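Local coordinates for protein DNA polymerase sliding clamp 2 (PDB 3LX2) that probably serves as a sliding clamp, a homotrimeric ring that encircles DNA and tethers DNA polymerase and other replication proteins to it, at residues A68-L73 against I116-P121; P126-T131 against D225-L230; L82-D87 against L104-T109; T131-V136 against I219-F224. All blocks are in the same frame, centred on the assembly; numbering follows the deposited sequence.

In the fold
From the N terminus, contact 1 opens on strand 67-72, an outermost strand of the long sheet, and closes when the interdomain connecting loop passes it at 116-121. Within the span of chain closed by contact 1, contact 3 brings the 82-87 turn onto the 104-109 hairpin, at the edge where a second subunit docks. In the C-terminal half, contact 2 opens at 126-131 and closes at 225-230, enclosing contact 4, which pairs neighbouring strands of the same long sheet. These two share Thr131, their centres about 8 Å apart, whereas contacts 1 and 4 lie on opposite sides of the chain's centre. None of the four cross. Contacts 1 and 2 fasten the early and late parts of the connecting loop to one sheet.

Contact 1. Residues A68-L73 against I116-P121; sequences AIAFDL and IDANTP
Ile116 opens the pairing by donating its backbone N-H to the carbonyl oxygen of Ala70, N to O 2.9 Å and nearly straight at 162°. The donor stands well above the carbonyl plane, so the approach differs from that of a bond aimed along a lone pair. Its side chain turns CG1 between the backbone N and the carbonyl carbon (chi1 73°), which lays CG1 alongside the Ala70 methyl, CG1 to CB 4.0 Å; the same side chain also rests on Glu26. Asp117 has its CB pointing away from the strand and meets it through its backbone: the Ala70 methyl lies against two carbonyl oxygens, Ile116 O (3.5 Å from CB) and Asp117 O. At Ala118 the backbones run nearest, CA to CA 5.2 Å from Ala70; its CB sits 4.1 Å from both Ala70 CB and Ala68 CB. Asn119 then centres an inverse gamma turn, closed by Thr120 N to Ala118 O at 3.0 Å, and Thr120 touches Val28 on strand 26-31. The segment belongs to the interdomain connecting loop of PCNAs, here running beside an outermost strand of the long sheet. Ile69 and Phe71 point to the other side of that strand, where Phe71 meets Phe29 and Phe76 edge-to-face. The chemistry implies a hold made of one backbone hydrogen bond plus alanine methyls against carbon and carbonyl oxygen, with no side-chain polar bond across it.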
loop_
_atom_site.group_PDB
_atom_site.type_symbol
_atom_site.label_atom_id
_atom_site.label_comp_id
_atom_site.label_asym_id
_atom_site.label_seq_id
_atom_site.Cartn_x
_atom_site.Cartn_y
_atom_site.Cartn_z
ATOM N N ALA A 68 13.664 -5.870 -36.691
ATOM C CA ALA A 68 13.142 -4.937 -35.722
ATOM C C ALA A 68 11.662 -5.116 -35.532
ATOM O O ALA A 68 10.896 -5.086 -36.509
ATOM C CB ALA A 68 13.404 -3.527 -36.183
ATOM N N ILE A 69 11.248 -5.262 -34.276
ATOM C CA ILE A 69 9.835 -5.183 -33.914
ATOM C C ILE A 69 9.580 -3.957 -33.064
ATOM O O ILE A 69 10.484 -3.452 -32.374
ATOM C CB ILE A 69 9.342 -6.413 -33.141
ATOM C CG1 ILE A 69 10.337 -6.782 -32.044
ATOM C CG2 ILE A 69 9.072 -7.582 -34.098
ATOM C CD1 ILE A 69 9.862 -7.897 -31.147
ATOM N N ALA A 70 8.346 -3.487 -33.082
ATOM C CA ALA A 70 7.992 -2.277 -32.398
ATOM C C ALA A 70 6.606 -2.456 -31.796
ATOM O O ALA A 70 5.729 -3.068 -32.400
ATOM C CB ALA A 70 8.015 -1.078 -33.389
ATOM N N PHE A 71 6.403 -1.934 -30.597
ATOM C CA PHE A 71 5.119 -2.153 -29.945
ATOM C C PHE A 71 4.876 -1.140 -28.848
ATOM O O PHE A 71 5.777 -0.422 -28.433
ATOM C CB PHE A 71 5.032 -3.586 -29.399
ATOM C CG PHE A 71 6.278 -4.011 -28.714
ATOM C CD1 PHE A 71 6.455 -3.754 -27.369
ATOM C CD2 PHE A 71 7.305 -4.605 -29.431
ATOM C CE1 PHE A 71 7.637 -4.102 -26.742
ATOM C CE2 PHE A 71 8.476 -4.961 -28.817
ATOM C CZ PHE A 71 8.638 -4.721 -27.460
ATOM N N ASP A 72 3.648 -1.098 -28.365
ATOM C CA ASP A 72 3.308 -0.089 -27.406
ATOM C C ASP A 72 3.863 -0.452 -26.002
ATOM O O ASP A 72 3.574 -1.528 -25.468
ATOM C CB ASP A 72 1.821 0.151 -27.416
ATOM C CG ASP A 72 1.481 1.373 -26.706
ATOM O OD1 ASP A 72 1.987 2.450 -27.067
ATOM O OD2 ASP A 72 0.715 1.276 -25.757
ATOM N N LEU A 73 4.684 0.446 -25.438
ATOM C CA LEU A 73 5.416 0.103 -24.238
ATOM C C LEU A 73 4.428 -0.116 -23.081
ATOM O O LEU A 73 4.498 -1.103 -22.346
ATOM C CB LEU A 73 6.510 1.129 -23.921
ATOM C CG LEU A 73 7.956 0.914 -24.409
ATOM C CD1 LEU A 73 8.837 2.200 -24.431
ATOM C CD2 LEU A 73 8.686 -0.160 -23.612
ATOM N N ILE A 116 3.714 -2.621 -34.443
ATOM C CA ILE A 116 3.552 -1.396 -35.208
ATOM C C ILE A 116 4.753 -1.070 -36.075
ATOM O O ILE A 116 5.778 -1.751 -35.997
ATOM C CB ILE A 116 3.110 -0.168 -34.345
ATOM C CG1 ILE A 116 4.260 0.332 -33.491
ATOM C CG2 ILE A 116 1.803 -0.479 -33.563
ATOM C CD1 ILE A 116 3.834 1.197 -32.354
ATOM N N ASP A 117 4.592 -0.020 -36.893
ATOM C CA ASP A 117 5.651 0.545 -37.749
ATOM C C ASP A 117 7.005 0.600 -37.052
ATOM O O ASP A 117 7.175 1.335 -36.083
ATOM C CB ASP A 117 5.241 1.954 -38.255
ATOM C CG ASP A 117 6.030 2.398 -39.535
ATOM O OD1 ASP A 117 6.993 1.698 -39.926
ATOM O OD2 ASP A 117 5.679 3.449 -40.155
ATOM N N ALA A 118 7.959 -0.175 -37.562
ATOM C CA ALA A 118 9.316 -0.303 -36.968
ATOM C C ALA A 118 10.417 0.639 -37.550
ATOM O O ALA A 118 11.616 0.338 -37.443
ATOM C CB ALA A 118 9.762 -1.768 -37.032
ATOM N N ASN A 119 9.990 1.785 -38.113
ATOM C CA ASN A 119 10.830 2.821 -38.783
ATOM C C ASN A 119 11.709 3.736 -37.905
ATOM O O ASN A 119 11.624 4.973 -38.004
ATOM C CB ASN A 119 9.943 3.739 -39.654
ATOM C CG ASN A 119 9.524 3.096 -40.969
ATOM O OD1 ASN A 119 9.971 1.989 -41.312
ATOM N ND2 ASN A 119 8.652 3.793 -41.719
ATOM N N THR A 120 12.556 3.139 -37.072
ATOM C CA THR A 120 13.538 3.908 -36.311
ATOM C C THR A 120 14.604 4.457 -37.256
ATOM O O THR A 120 15.291 3.686 -37.932
ATOM C CB THR A 120 14.162 3.091 -35.147
ATOM O OG1 THR A 120 13.422 3.360 -33.963
ATOM C CG2 THR A 120 15.608 3.507 -34.858
ATOM N N PRO A 121 14.728 5.798 -37.318
ATOM C CA PRO A 121 15.874 6.352 -38.037
ATOM C C PRO A 121 17.121 6.161 -37.189
ATOM O O PRO A 121 17.042 6.167 -35.950
ATOM C CB PRO A 121 15.530 7.840 -38.177
ATOM C CG PRO A 121 14.590 8.145 -37.042
ATOM C CD PRO A 121 13.948 6.831 -36.603
#

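Contact 2. Residues P126-T131 against D225-L230; sequences PSLPWT and DIPLLL
The indole of Trp130 reaches across with its N-H, giving a hydrogen bond from NE1 to the carbonyl oxygen of Pro227 at 3.2 Å and 156°. That oxygen lies in the ring plane, at the edge, although the donor stands somewhat above the plane of the carbonyl. The six-membered part of the same ring sits by Leu229, CZ2 to CB 3.8 Å, while CD1 approaches Ile226 CG2 obliquely at 4.4 Å. Beside it Leu128 sends its two branches to different partners: the Leu128 and Pro227 side chains cross at about a right angle, CD1 3.9 Å from CG, and Leu128 CD2 meets Ile226 CG2 at 4.3 Å. This is the end of the interdomain connecting loop, meeting residues 226-229, which lead into strand 228-234; in PCNAs this region borders the hydrophobic pocket that receives PIP-box peptides, and the partly exposed apolar side chains here are consistent with that. An inverse gamma turn centred on Pro129 brings Leu128 and Trp130 together, closed by Trp130 N to Leu128 O at 2.6 Å. The turn also places Leu128 O over one face of the indole, 3.4 Å above its plane and offset toward the rim. Farther out, Trp130 leans on Arg221 and Leu243, and Pro227 on Pro246. Tyr200 OH is hydrogen-bonded to the Ile226 carbonyl, while Leu229 is tied through its backbone to Arg221.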
loop_
_atom_site.group_PDB
_atom_site.type_symbol
_atom_site.label_atom_id
_atom_site.label_comp_id
_atom_site.label_asym_id
_atom_site.label_seq_id
_atom_site.Cartn_x
_atom_site.Cartn_y
_atom_site.Cartn_z
ATOM N N PRO A 126 27.517 10.670 -30.306
ATOM C CA PRO A 126 28.749 11.465 -30.164
ATOM C C PRO A 126 29.752 10.837 -29.184
ATOM O O PRO A 126 29.357 10.101 -28.265
ATOM C CB PRO A 126 28.252 12.800 -29.592
ATOM C CG PRO A 126 26.729 12.619 -29.344
ATOM C CD PRO A 126 26.311 11.514 -30.259
ATOM N N SER A 127 31.039 11.108 -29.391
ATOM C CA SER A 127 32.029 10.785 -28.376
ATOM C C SER A 127 31.973 11.922 -27.366
ATOM O O SER A 127 31.619 13.059 -27.726
ATOM C CB SER A 127 33.418 10.640 -28.976
ATOM O OG SER A 127 34.073 9.522 -28.397
ATOM N N LEU A 128 32.264 11.621 -26.102
ATOM C CA LEU A 128 31.979 12.596 -25.041
ATOM C C LEU A 128 33.015 12.701 -23.944
ATOM O O LEU A 128 33.248 11.739 -23.208
ATOM C CB LEU A 128 30.606 12.370 -24.442
ATOM C CG LEU A 128 29.494 12.921 -25.317
ATOM C CD1 LEU A 128 28.208 12.429 -24.740
ATOM C CD2 LEU A 128 29.525 14.450 -25.434
ATOM N N PRO A 129 33.630 13.890 -23.834
ATOM C CA PRO A 129 34.752 14.151 -22.954
ATOM C C PRO A 129 34.348 14.093 -21.494
ATOM O O PRO A 129 34.302 15.125 -20.830
ATOM C CB PRO A 129 35.160 15.586 -23.335
ATOM C CG PRO A 129 33.940 16.200 -23.870
ATOM C CD PRO A 129 33.272 15.086 -24.625
ATOM N N TRP A 130 34.061 12.905 -20.991
ATOM C CA TRP A 130 33.720 12.768 -19.585
ATOM C C TRP A 130 34.971 12.919 -18.759
ATOM O O TRP A 130 35.965 12.259 -19.003
ATOM C CB TRP A 130 33.066 11.414 -19.274
ATOM C CG TRP A 130 31.665 11.233 -19.800
ATOM C CD1 TRP A 130 30.571 12.038 -19.573
ATOM C CD2 TRP A 130 31.205 10.168 -20.629
ATOM N NE1 TRP A 130 29.464 11.535 -20.220
ATOM C CE2 TRP A 130 29.827 10.392 -20.880
ATOM C CE3 TRP A 130 31.820 9.045 -21.184
ATOM C CZ2 TRP A 130 29.062 9.531 -21.657
ATOM C CZ3 TRP A 130 31.053 8.184 -21.952
ATOM C CH2 TRP A 130 29.689 8.433 -22.181
ATOM N N THR A 131 34.925 13.794 -17.774
ATOM C CA THR A 131 36.053 13.948 -16.864
ATOM C C THR A 131 35.879 13.130 -15.589
ATOM O O THR A 131 36.860 12.651 -15.035
ATOM C CB THR A 131 36.418 15.466 -16.608
ATOM O OG1 THR A 131 35.304 16.192 -16.059
ATOM C CG2 THR A 131 36.819 16.131 -17.949
ATOM N N ASP A 225 28.409 20.873 -18.104
ATOM C CA ASP A 225 27.363 21.107 -19.107
ATOM C C ASP A 225 27.437 20.113 -20.287
ATOM O O ASP A 225 27.283 20.491 -21.466
ATOM C CB ASP A 225 27.368 22.579 -19.580
ATOM C CG ASP A 225 26.041 22.996 -20.228
ATOM O OD1 ASP A 225 25.244 23.706 -19.556
ATOM O OD2 ASP A 225 25.791 22.599 -21.404
ATOM N N ILE A 226 27.659 18.839 -19.935
ATOM C CA ILE A 226 27.735 17.711 -20.893
ATOM C C ILE A 226 26.817 16.521 -20.455
ATOM O O ILE A 226 26.554 16.350 -19.256
ATOM C CB ILE A 226 29.237 17.369 -21.183
ATOM C CG1 ILE A 226 29.694 18.151 -22.425
ATOM C CG2 ILE A 226 29.519 15.874 -21.343
ATOM C CD1 ILE A 226 29.910 19.686 -22.228
ATOM N N PRO A 227 26.263 15.752 -21.419
ATOM C CA PRO A 227 25.289 14.718 -21.021
ATOM C C PRO A 227 25.783 13.836 -19.868
ATOM O O PRO A 227 26.973 13.544 -19.797
ATOM C CB PRO A 227 25.116 13.901 -22.289
ATOM C CG PRO A 227 25.470 14.827 -23.420
ATOM C CD PRO A 227 26.278 15.970 -22.880
ATOM N N LEU A 228 24.905 13.469 -18.936
ATOM C CA LEU A 228 25.282 12.517 -17.867
ATOM C C LEU A 228 25.071 11.076 -18.347
ATOM O O LEU A 228 24.051 10.788 -18.954
ATOM C CB LEU A 228 24.414 12.740 -16.628
ATOM C CG LEU A 228 24.295 11.615 -15.570
ATOM C CD1 LEU A 228 25.537 11.554 -14.682
ATOM C CD2 LEU A 228 23.039 11.783 -14.684
ATOM N N LEU A 229 26.007 10.175 -18.037
ATOM C CA LEU A 229 25.770 8.712 -18.245
ATOM C C LEU A 229 25.402 7.989 -16.951
ATOM O O LEU A 229 26.047 8.173 -15.931
ATOM C CB LEU A 229 26.938 7.992 -18.923
ATOM C CG LEU A 229 26.830 6.436 -18.956
ATOM C CD1 LEU A 229 25.723 5.900 -19.928
ATOM C CD2 LEU A 229 28.184 5.681 -19.196
ATOM N N LEU A 230 24.335 7.209 -16.995
ATOM C CA LEU A 230 24.053 6.243 -15.949
ATOM C C LEU A 230 23.844 4.919 -16.690
ATOM O O LEU A 230 22.976 4.800 -17.591
ATOM C CB LEU A 230 22.786 6.569 -15.170
ATOM C CG LEU A 230 22.518 7.880 -14.437
ATOM C CD1 LEU A 230 21.278 7.705 -13.625
ATOM C CD2 LEU A 230 23.661 8.240 -13.514
#

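Contact 3. Residues L82-D87 against L104-T109; sequences LARSRD and LGDENT. With SO4 (sulfate ion), chain E.
Arg84 spans the gap to Asp106 with a folded chain: CG lies anti to the carbonyl carbon, and bends at chi2 (-139°) and chi3 (-59°) carry the guanidinium to the hairpin. There NH2 forms a loose salt bridge with Asp106 OD2 at 3.6 Å. The oxygen arrives at the guanidinium edge, in its plane, but the carboxylate is turned 58° against it, so the two groups do not meet flat in a two-pronged pair. Asp87 turns its carboxylate back over its own turn, CG anti to the carbonyl carbon, and accepts the backbone N-H of Arg84 from above the carboxylate plane, N to OD2 a very short 2.4 Å. Its other oxygen faces the hairpin, where Gly105, with no side chain in the way, lets OD1 come within 3.4 Å of CA. A water donates to Asp87 OD1 at 2.9 Å and weakly accepts from Asp106 N. Residues Arg84 to Asp87 form a type II beta turn, closed by Asp87 N to Arg84 O at 3.0 Å, with Arg86 at the third position in a positive-phi conformation. Arg86 N binds O2 of a sulfate, probably from the crystallisation liquor, at 2.6 Å; Ser9 OG holds the same ion. At the end of the turn, Asp87 CA makes a CA-H...O contact with Leu104 O, 3.4 Å apart. Asn108 and Thr109 pair with a strand of the second subunit, continuing the sheet across the ring's interface. Arg143 of that subunit approaches Arg84 with like charge and forms a long, weak ion pair with Glu107.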
loop_
_atom_site.group_PDB
_atom_site.type_symbol
_atom_site.label_atom_id
_atom_site.label_comp_id
_atom_site.label_asym_id
_atom_site.label_seq_id
_atom_site.Cartn_x
_atom_site.Cartn_y
_atom_site.Cartn_z
ATOM N N LEU A 82 1.555 -8.569 -14.763
ATOM C CA LEU A 82 0.865 -9.775 -14.231
ATOM C C LEU A 82 1.785 -10.865 -13.749
ATOM O O LEU A 82 1.317 -11.783 -13.072
ATOM C CB LEU A 82 -0.123 -10.389 -15.216
ATOM C CG LEU A 82 -1.138 -9.447 -15.887
ATOM C CD1 LEU A 82 -1.731 -10.257 -17.014
ATOM C CD2 LEU A 82 -2.234 -8.899 -14.980
ATOM N N ALA A 83 3.079 -10.778 -14.073
ATOM C CA ALA A 83 4.028 -11.864 -13.744
ATOM C C ALA A 83 4.055 -12.115 -12.249
ATOM O O ALA A 83 4.154 -11.188 -11.497
ATOM C CB ALA A 83 5.355 -11.537 -14.177
ATOM N N ARG A 84 3.994 -13.370 -11.815
ATOM C CA ARG A 84 4.245 -13.646 -10.406
ATOM C C ARG A 84 5.723 -14.011 -10.199
ATOM O O ARG A 84 6.484 -14.168 -11.171
ATOM C CB ARG A 84 3.282 -14.707 -9.878
ATOM C CG ARG A 84 1.805 -14.182 -9.654
ATOM C CD ARG A 84 1.194 -14.749 -8.324
ATOM N NE ARG A 84 1.150 -16.218 -8.320
ATOM C CZ ARG A 84 1.282 -16.975 -7.231
ATOM N NH1 ARG A 84 1.474 -16.420 -6.026
ATOM N NH2 ARG A 84 1.218 -18.305 -7.347
ATOM N N SER A 85 6.135 -14.135 -8.944
ATOM C CA SER A 85 7.493 -14.543 -8.627
ATOM C C SER A 85 7.800 -15.896 -9.295
ATOM O O SER A 85 6.970 -16.807 -9.355
ATOM C CB SER A 85 7.681 -14.614 -7.101
ATOM O OG SER A 85 6.562 -15.317 -6.513
ATOM N N ARG A 86 8.995 -16.007 -9.833
ATOM C CA ARG A 86 9.378 -17.184 -10.570
ATOM C C ARG A 86 8.633 -17.464 -11.887
ATOM O O ARG A 86 8.932 -18.463 -12.483
ATOM C CB ARG A 86 9.371 -18.414 -9.631
ATOM C CG ARG A 86 10.323 -18.256 -8.400
ATOM C CD ARG A 86 10.034 -19.187 -7.168
ATOM N NE ARG A 86 8.880 -18.820 -6.309
ATOM C CZ ARG A 86 7.654 -19.361 -6.393
ATOM N NH1 ARG A 86 7.404 -20.293 -7.300
ATOM N NH2 ARG A 86 6.675 -18.994 -5.565
ATOM N N ASP A 87 7.697 -16.634 -12.384
ATOM C CA ASP A 87 7.130 -16.865 -13.753
ATOM C C ASP A 87 8.260 -16.743 -14.776
ATOM O O ASP A 87 9.130 -15.892 -14.621
ATOM C CB ASP A 87 6.064 -15.838 -14.162
ATOM C CG ASP A 87 4.651 -16.086 -13.541
ATOM O OD1 ASP A 87 4.316 -17.190 -13.097
ATOM O OD2 ASP A 87 3.852 -15.134 -13.502
ATOM N N LEU A 104 4.793 -18.132 -17.879
ATOM C CA LEU A 104 4.670 -19.547 -17.553
ATOM C C LEU A 104 4.937 -19.779 -16.076
ATOM O O LEU A 104 6.049 -19.543 -15.594
ATOM C CB LEU A 104 5.596 -20.416 -18.446
ATOM C CG LEU A 104 5.702 -20.045 -19.952
ATOM C CD1 LEU A 104 6.337 -21.148 -20.764
ATOM C CD2 LEU A 104 4.403 -19.682 -20.595
ATOM N N GLY A 105 3.899 -20.209 -15.354
ATOM C CA GLY A 105 4.012 -20.491 -13.919
ATOM C C GLY A 105 3.179 -21.703 -13.519
ATOM O O GLY A 105 3.275 -22.752 -14.151
ATOM N N ASP A 106 2.389 -21.581 -12.452
ATOM C CA ASP A 106 1.405 -22.639 -12.140
ATOM C C ASP A 106 0.343 -22.785 -13.245
ATOM O O ASP A 106 -0.113 -23.890 -13.523
ATOM C CB ASP A 106 0.762 -22.366 -10.780
ATOM C CG ASP A 106 1.789 -22.380 -9.640
ATOM O OD1 ASP A 106 2.806 -23.121 -9.750
ATOM O OD2 ASP A 106 1.582 -21.624 -8.650
ATOM N N GLU A 107 -0.040 -21.651 -13.848
ATOM C CA GLU A 107 -0.695 -21.619 -15.179
ATOM C C GLU A 107 0.226 -20.997 -16.274
ATOM O O GLU A 107 1.270 -20.395 -15.977
ATOM C CB GLU A 107 -2.020 -20.864 -15.141
ATOM C CG GLU A 107 -2.929 -21.194 -13.970
ATOM C CD GLU A 107 -2.480 -20.500 -12.662
ATOM O OE1 GLU A 107 -2.460 -21.167 -11.568
ATOM O OE2 GLU A 107 -2.161 -19.272 -12.756
ATOM N N ASN A 108 -0.177 -21.194 -17.538
ATOM C CA ASN A 108 0.474 -20.605 -18.702
ATOM C C ASN A 108 -0.505 -19.626 -19.336
ATOM O O ASN A 108 -1.623 -20.004 -19.750
ATOM C CB ASN A 108 0.953 -21.683 -19.731
ATOM C CG ASN A 108 2.112 -22.588 -19.189
ATOM O OD1 ASN A 108 2.640 -22.374 -18.106
ATOM N ND2 ASN A 108 2.482 -23.625 -19.967
ATOM N N THR A 109 -0.078 -18.372 -19.402
ATOM C CA THR A 109 -0.888 -17.272 -19.933
ATOM C C THR A 109 -0.133 -16.721 -21.173
ATOM O O THR A 109 1.122 -16.514 -21.120
ATOM C CB THR A 109 -1.086 -16.188 -18.853
ATOM O OG1 THR A 109 -1.952 -16.692 -17.813
ATOM C CG2 THR A 109 -1.759 -14.968 -19.429
HETATM S S SO4 E . 11.715 -13.675 -9.671
HETATM O O1 SO4 E . 12.369 -12.852 -10.643
HETATM O O2 SO4 E . 10.278 -13.798 -9.948
HETATM O O3 SO4 E . 12.387 -14.974 -9.838
HETATM O O4 SO4 E . 11.868 -13.133 -8.300
HETATM O O HOH W 1 1.705 -18.272 -12.370
#

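Contact 4. Residues T131-V136 against I219-F224; sequences TVKAVV and IIRFGF
Strands 132-136 and 219-222 run antiparallel, 162° between their directions, with Ala134 and Ile220 as a hydrogen-bonded pair (Ala134 N to Ile220 O 2.9 Å) and a classic beta bulge at the start, where Thr131 N and Val132 N both donate to Phe222 O. They are neighbours in the part of the long sheet built by the C-terminal PCNA domain, flanked by strands 186-191 and 228-234. On the face that carries Val132, Ala134, Ile220 and Phe222, Val132 lies over the phenyl ring of Phe222, its CB 3.9 Å from the ring centroid and 14° off the normal, a CH-pi contact. Phe157 meets that ring edge-to-face. Ile220 CD1 touches both methyls of Val136, CG1 and CG2, each at 3.6 Å, and the two side chains also lean on Leu141. On the other face an extended Lys133 runs alongside Arg221, placing CE over one face of the guanidinium, near the rim. Lys133 NZ lies 3.4 Å from Arg221 NH2, and as two donors they form no bond. The chemistry implies an apolar face, part of it packed against helix 138-151 and part against strand 196-201 and Phe157, and, on the other side, two cations whose proximity may somewhat disfavour protonation of the lysine.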
loop_
_atom_site.group_PDB
_atom_site.type_symbol
_atom_site.label_atom_id
_atom_site.label_comp_id
_atom_site.label_asym_id
_atom_site.label_seq_id
_atom_site.Cartn_x
_atom_site.Cartn_y
_atom_site.Cartn_z
ATOM N N THR A 131 34.925 13.794 -17.774
ATOM C CA THR A 131 36.053 13.948 -16.864
ATOM C C THR A 131 35.879 13.130 -15.589
ATOM O O THR A 131 36.860 12.651 -15.035
ATOM C CB THR A 131 36.418 15.466 -16.608
ATOM O OG1 THR A 131 35.304 16.192 -16.059
ATOM C CG2 THR A 131 36.819 16.131 -17.949
ATOM N N VAL A 132 34.649 12.925 -15.124
ATOM C CA VAL A 132 34.446 12.082 -13.934
ATOM C C VAL A 132 33.943 10.697 -14.306
ATOM O O VAL A 132 33.276 10.539 -15.326
ATOM C CB VAL A 132 33.438 12.717 -12.941
ATOM C CG1 VAL A 132 33.254 11.846 -11.710
ATOM C CG2 VAL A 132 33.899 14.094 -12.522
ATOM N N LYS A 133 34.238 9.706 -13.479
ATOM C CA LYS A 133 33.591 8.410 -13.581
ATOM C C LYS A 133 33.539 7.806 -12.202
ATOM O O LYS A 133 34.551 7.804 -11.498
ATOM C CB LYS A 133 34.305 7.434 -14.525
ATOM C CG LYS A 133 33.945 5.981 -14.168
ATOM C CD LYS A 133 34.593 4.901 -15.013
ATOM C CE LYS A 133 33.713 3.621 -15.043
ATOM N NZ LYS A 133 34.464 2.402 -15.505
ATOM N N ALA A 134 32.382 7.250 -11.828
ATOM C CA ALA A 134 32.241 6.685 -10.514
ATOM C C ALA A 134 31.425 5.435 -10.589
ATOM O O ALA A 134 30.778 5.214 -11.586
ATOM C CB ALA A 134 31.614 7.673 -9.590
ATOM N N VAL A 135 31.492 4.601 -9.559
ATOM C CA VAL A 135 30.572 3.477 -9.419
ATOM C C VAL A 135 29.955 3.683 -8.058
ATOM O O VAL A 135 30.667 3.849 -7.062
ATOM C CB VAL A 135 31.258 2.063 -9.433
ATOM C CG1 VAL A 135 30.203 0.962 -9.561
ATOM C CG2 VAL A 135 32.273 1.936 -10.576
ATOM N N VAL A 136 28.633 3.661 -8.003
ATOM C CA VAL A 136 27.951 3.978 -6.780
ATOM C C VAL A 136 26.902 2.945 -6.661
ATOM O O VAL A 136 26.601 2.283 -7.658
ATOM C CB VAL A 136 27.232 5.334 -6.883
ATOM C CG1 VAL A 136 28.189 6.423 -7.189
ATOM C CG2 VAL A 136 26.164 5.248 -7.994
ATOM N N ILE A 219 26.975 2.727 -12.800
ATOM C CA ILE A 219 28.117 3.449 -13.320
ATOM C C ILE A 219 27.689 4.861 -13.745
ATOM O O ILE A 219 26.693 5.031 -14.422
ATOM C CB ILE A 219 28.704 2.664 -14.538
ATOM C CG1 ILE A 219 29.258 1.309 -14.051
ATOM C CG2 ILE A 219 29.696 3.535 -15.365
ATOM C CD1 ILE A 219 29.878 0.398 -15.152
ATOM N N ILE A 220 28.486 5.853 -13.361
ATOM C CA ILE A 220 28.203 7.262 -13.629
ATOM C C ILE A 220 29.362 7.897 -14.365
ATOM O O ILE A 220 30.488 7.597 -14.048
ATOM C CB ILE A 220 28.045 8.021 -12.333
ATOM C CG1 ILE A 220 26.804 7.573 -11.598
ATOM C CG2 ILE A 220 27.943 9.524 -12.596
ATOM C CD1 ILE A 220 26.848 8.016 -10.147
ATOM N N ARG A 221 29.095 8.760 -15.345
ATOM C CA ARG A 221 30.160 9.551 -16.015
ATOM C C ARG A 221 29.610 10.935 -16.300
ATOM O O ARG A 221 28.427 11.039 -16.659
ATOM C CB ARG A 221 30.605 8.888 -17.319
ATOM C CG ARG A 221 31.358 7.562 -17.168
ATOM C CD ARG A 221 31.787 6.986 -18.539
ATOM N NE ARG A 221 32.937 6.068 -18.438
ATOM C CZ ARG A 221 32.885 4.731 -18.565
ATOM N NH1 ARG A 221 31.723 4.100 -18.814
ATOM N NH2 ARG A 221 34.012 4.018 -18.456
ATOM N N PHE A 222 30.410 11.996 -16.092
ATOM C CA PHE A 222 29.947 13.394 -16.389
ATOM C C PHE A 222 31.020 14.463 -16.664
ATOM O O PHE A 222 32.191 14.135 -16.818
ATOM C CB PHE A 222 28.876 13.892 -15.402
ATOM C CG PHE A 222 29.323 13.950 -13.983
ATOM C CD1 PHE A 222 29.329 12.809 -13.200
ATOM C CD2 PHE A 222 29.707 15.158 -13.414
ATOM C CE1 PHE A 222 29.736 12.853 -11.846
ATOM C CE2 PHE A 222 30.118 15.218 -12.068
ATOM C CZ PHE A 222 30.131 14.064 -11.289
ATOM N N GLY A 223 30.613 15.731 -16.770
ATOM C CA GLY A 223 31.544 16.851 -16.918
ATOM C C GLY A 223 30.762 18.146 -16.856
ATOM O O GLY A 223 29.585 18.140 -16.429
ATOM N N PHE A 224 31.384 19.259 -17.277
ATOM C CA PHE A 224 30.672 20.541 -17.295
ATOM C C PHE A 224 29.680 20.641 -18.441
ATOM O O PHE A 224 30.075 20.564 -19.611
ATOM C CB PHE A 224 31.590 21.776 -17.361
ATOM C CG PHE A 224 30.821 23.067 -17.611
ATOM C CD1 PHE A 224 29.998 23.615 -16.609
ATOM C CD2 PHE A 224 30.857 23.700 -18.861
ATOM C CE1 PHE A 224 29.236 24.796 -16.838
ATOM C CE2 PHE A 224 30.105 24.896 -19.098
ATOM C CZ PHE A 224 29.292 25.431 -18.086
#